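Local coordinates for DNMT2 (Spodoptera frugiperda, PDB 4H0N), which probably methylates a cytosine in the anticodon loop of tRNA(Asp) with S-adenosylmethionine as methyl donor, and also DNA cytosines at C5, at residues K258-A263 and E275-L280. The protein carries 3 engineered substitutions. Numbering follows the deposited sequence.
Sequences KCYAAA and ELFKEL. Engineered in segment 258-263: Ala261 (natural residue Glu), Ala262 (natural residue Glu).
Helices 253-262 and 271-278, joined by a short connection, form a helical hairpin in a C5-methyltransferase, far from the cofactor and the catalytic cysteine, about 33 Å from the centre of the chain to the centre of the contact. Phe277 is the side chain to follow. From CB, the chi1 of -75° sets CG anti to the carbonyl carbon and turns the ring toward helix 253-262. CG and CD1 lie under Cys259 SG, which sits over one ring face 4.0 Å from the centroid, a sulfur-aromatic contact. Further out, CE1 points into the centre of the Tyr260 face, making a T-shaped pair with the planes at 81° and the centroids 5.0 Å apart. Along the other rim, CE2 meets the methyl of Ala263, and CZ reaches both that methyl and Tyr260 CD1. An alanine in place of Tyr260, lacking the ring and the OH that hydrogen-bonds to Ala217 O, would probably leave the tip of Phe277 less firmly held and loosen the hairpin against the loop that carries Ala217. Cys259 SG, set anti to its own backbone N (chi1 173°), reaches across to the second helix and also touches Leu276 CB and Leu280 CD1. Beside it, Leu276 sends CD1 across to helix 253-262, where it meets CB of Ala262, an engineered replacement for glutamate, at 3.7 Å.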
ATOM      1  N   LYS A 258     -29.982  -7.179 -14.035  1.00 45.17           N
ATOM      2  CA  LYS A 258     -31.307  -6.768 -14.489  1.00 42.05           C
ATOM      3  C   LYS A 258     -31.420  -5.249 -14.443  1.00 36.57           C
ATOM      4  O   LYS A 258     -31.957  -4.626 -15.362  1.00 37.43           O
ATOM      5  CB  LYS A 258     -32.392  -7.405 -13.621  1.00 47.82           C
ATOM      6  CG  LYS A 258     -33.789  -7.353 -14.223  1.00 61.82           C
ATOM      7  CD  LYS A 258     -34.794  -8.100 -13.345  1.00 69.51           C
ATOM      8  CE  LYS A 258     -35.981  -8.609 -14.154  1.00 72.97           C
ATOM      9  NZ  LYS A 258     -37.029  -9.222 -13.285  1.00 70.60           N
ATOM     10  N   CYS A 259     -30.899  -4.660 -13.371  1.00 33.56           N
ATOM     11  CA  CYS A 259     -30.922  -3.217 -13.203  1.00 34.10           C
ATOM     12  C   CYS A 259     -30.122  -2.547 -14.308  1.00 41.68           C
ATOM     13  O   CYS A 259     -30.586  -1.588 -14.926  1.00 48.64           O
ATOM     14  CB  CYS A 259     -30.348  -2.826 -11.845  1.00 29.85           C
ATOM     15  SG  CYS A 259     -30.146  -1.045 -11.608  1.00 34.26           S
ATOM     16  N   TYR A 260     -28.923  -3.062 -14.556  1.00 30.77           N
ATOM     17  CA  TYR A 260     -28.066  -2.546 -15.617  1.00 36.47           C
ATOM     18  C   TYR A 260     -28.752  -2.600 -16.979  1.00 41.20           C
ATOM     19  O   TYR A 260     -28.584  -1.699 -17.797  1.00 51.88           O
ATOM     20  CB  TYR A 260     -26.745  -3.315 -15.667  1.00 40.85           C
ATOM     21  CG  TYR A 260     -25.616  -2.651 -14.914  1.00 39.01           C
ATOM     22  CD1 TYR A 260     -24.892  -1.615 -15.486  1.00 48.09           C
ATOM     23  CD2 TYR A 260     -25.266  -3.066 -13.638  1.00 39.34           C
ATOM     24  CE1 TYR A 260     -23.855  -1.003 -14.802  1.00 48.65           C
ATOM     25  CE2 TYR A 260     -24.232  -2.464 -12.948  1.00 41.17           C
ATOM     26  CZ  TYR A 260     -23.529  -1.434 -13.534  1.00 45.97           C
ATOM     27  OH  TYR A 260     -22.498  -0.834 -12.849  1.00 50.35           O
ATOM     28  N   ALA A 261     -29.520  -3.660 -17.214  1.00 35.60           N
ATOM     29  CA  ALA A 261     -30.255  -3.815 -18.464  1.00 38.86           C
ATOM     30  C   ALA A 261     -31.404  -2.817 -18.547  1.00 42.16           C
ATOM     31  O   ALA A 261     -31.608  -2.173 -19.577  1.00 42.93           O
ATOM     32  CB  ALA A 261     -30.779  -5.232 -18.598  1.00 41.04           C
ATOM     33  N   ALA A 262     -32.158  -2.700 -17.459  1.00 47.58           N
ATOM     34  CA  ALA A 262     -33.284  -1.777 -17.408  1.00 50.62           C
ATOM     35  C   ALA A 262     -32.801  -0.331 -17.501  1.00 52.96           C
ATOM     36  O   ALA A 262     -33.478   0.523 -18.067  1.00 59.72           O
ATOM     37  CB  ALA A 262     -34.092  -2.000 -16.141  1.00 41.91           C
ATOM     38  N   ALA A 263     -31.617  -0.063 -16.957  1.00 45.44           N
ATOM     39  CA  ALA A 263     -31.027   1.268 -17.028  1.00 43.46           C
ATOM     40  C   ALA A 263     -30.463   1.556 -18.413  1.00 44.71           C
ATOM     41  O   ALA A 263     -30.156   2.703 -18.734  1.00 43.62           O
ATOM     42  CB  ALA A 263     -29.944   1.424 -15.987  1.00 33.14           C
ATOM     43  N   GLU A 275     -32.750   6.090 -10.235  1.00 43.55           N
ATOM     44  CA  GLU A 275     -33.702   5.417  -9.349  1.00 49.01           C
ATOM     45  C   GLU A 275     -33.503   3.901  -9.353  1.00 49.00           C
ATOM     46  O   GLU A 275     -33.660   3.245  -8.321  1.00 49.78           O
ATOM     47  CB  GLU A 275     -35.155   5.766  -9.700  1.00 72.41           C
ATOM     48  CG  GLU A 275     -35.666   5.157 -11.004  1.00 90.17           C
ATOM     49  CD  GLU A 275     -37.124   4.735 -10.924  1.00103.34           C
ATOM     50  OE1 GLU A 275     -37.586   4.407  -9.812  1.00106.48           O
ATOM     51  OE2 GLU A 275     -37.806   4.726 -11.971  1.00108.06           O
ATOM     52  N   LEU A 276     -33.142   3.353 -10.509  1.00 38.54           N
ATOM     53  CA  LEU A 276     -32.896   1.923 -10.616  1.00 41.36           C
ATOM     54  C   LEU A 276     -31.633   1.522  -9.853  1.00 40.07           C
ATOM     55  O   LEU A 276     -31.592   0.475  -9.210  1.00 44.36           O
ATOM     56  CB  LEU A 276     -32.795   1.503 -12.082  1.00 36.44           C
ATOM     57  CG  LEU A 276     -34.035   1.786 -12.930  1.00 38.41           C
ATOM     58  CD1 LEU A 276     -33.886   1.194 -14.322  1.00 39.20           C
ATOM     59  CD2 LEU A 276     -35.280   1.252 -12.242  1.00 41.17           C
ATOM     60  N   PHE A 277     -30.606   2.361  -9.922  1.00 38.96           N
ATOM     61  CA  PHE A 277     -29.359   2.095  -9.217  1.00 40.41           C
ATOM     62  C   PHE A 277     -29.437   2.440  -7.737  1.00 44.67           C
ATOM     63  O   PHE A 277     -28.674   1.906  -6.935  1.00 55.75           O
ATOM     64  CB  PHE A 277     -28.199   2.845  -9.872  1.00 44.02           C
ATOM     65  CG  PHE A 277     -27.749   2.232 -11.157  1.00 46.08           C
ATOM     66  CD1 PHE A 277     -26.974   1.086 -11.152  1.00 41.30           C
ATOM     67  CD2 PHE A 277     -28.110   2.787 -12.370  1.00 49.55           C
ATOM     68  CE1 PHE A 277     -26.562   0.506 -12.333  1.00 42.52           C
ATOM     69  CE2 PHE A 277     -27.703   2.213 -13.552  1.00 50.77           C
ATOM     70  CZ  PHE A 277     -26.927   1.070 -13.535  1.00 48.95           C
ATOM     71  N   LYS A 278     -30.351   3.337  -7.382  1.00 38.77           N
ATOM     72  CA  LYS A 278     -30.569   3.689  -5.985  1.00 29.51           C
ATOM     73  C   LYS A 278     -31.045   2.473  -5.190  1.00 40.25           C
ATOM     74  O   LYS A 278     -30.719   2.330  -4.010  1.00 39.01           O
ATOM     75  CB  LYS A 278     -31.588   4.826  -5.873  1.00 33.85           C
ATOM     76  CG  LYS A 278     -31.024   6.146  -5.364  1.00 39.61           C
ATOM     77  CD  LYS A 278     -31.523   6.454  -3.959  1.00 47.60           C
ATOM     78  CE  LYS A 278     -33.034   6.293  -3.875  1.00 57.80           C
ATOM     79  NZ  LYS A 278     -33.605   6.754  -2.576  1.00 59.40           N
ATOM     80  N   GLU A 279     -31.798   1.592  -5.846  1.00 39.95           N
ATOM     81  CA  GLU A 279     -32.402   0.443  -5.173  1.00 40.43           C
ATOM     82  C   GLU A 279     -31.536  -0.813  -5.225  1.00 38.41           C
ATOM     83  O   GLU A 279     -31.994  -1.907  -4.883  1.00 38.00           O
ATOM     84  CB  GLU A 279     -33.812   0.165  -5.714  1.00 54.80           C
ATOM     85  CG  GLU A 279     -33.889  -0.185  -7.196  1.00 67.61           C
ATOM     86  CD  GLU A 279     -35.294  -0.024  -7.766  1.00 85.44           C
ATOM     87  OE1 GLU A 279     -35.837   1.101  -7.703  1.00 91.03           O
ATOM     88  OE2 GLU A 279     -35.856  -1.015  -8.281  1.00 88.71           O
ATOM     89  N   LEU A 280     -30.285  -0.647  -5.646  1.00 35.95           N
ATOM     90  CA  LEU A 280     -29.301  -1.723  -5.587  1.00 32.08           C
ATOM     91  C   LEU A 280     -28.533  -1.709  -4.265  1.00 30.91           C
ATOM     92  O   LEU A 280     -27.771  -2.627  -3.980  1.00 31.30           O
ATOM     93  CB  LEU A 280     -28.322  -1.633  -6.765  1.00 29.05           C
ATOM     94  CG  LEU A 280     -28.729  -2.367  -8.044  1.00 36.61           C
ATOM     95  CD1 LEU A 280     -27.594  -2.351  -9.062  1.00 24.35           C
ATOM     96  CD2 LEU A 280     -29.154  -3.793  -7.715  1.00 25.88           C
TER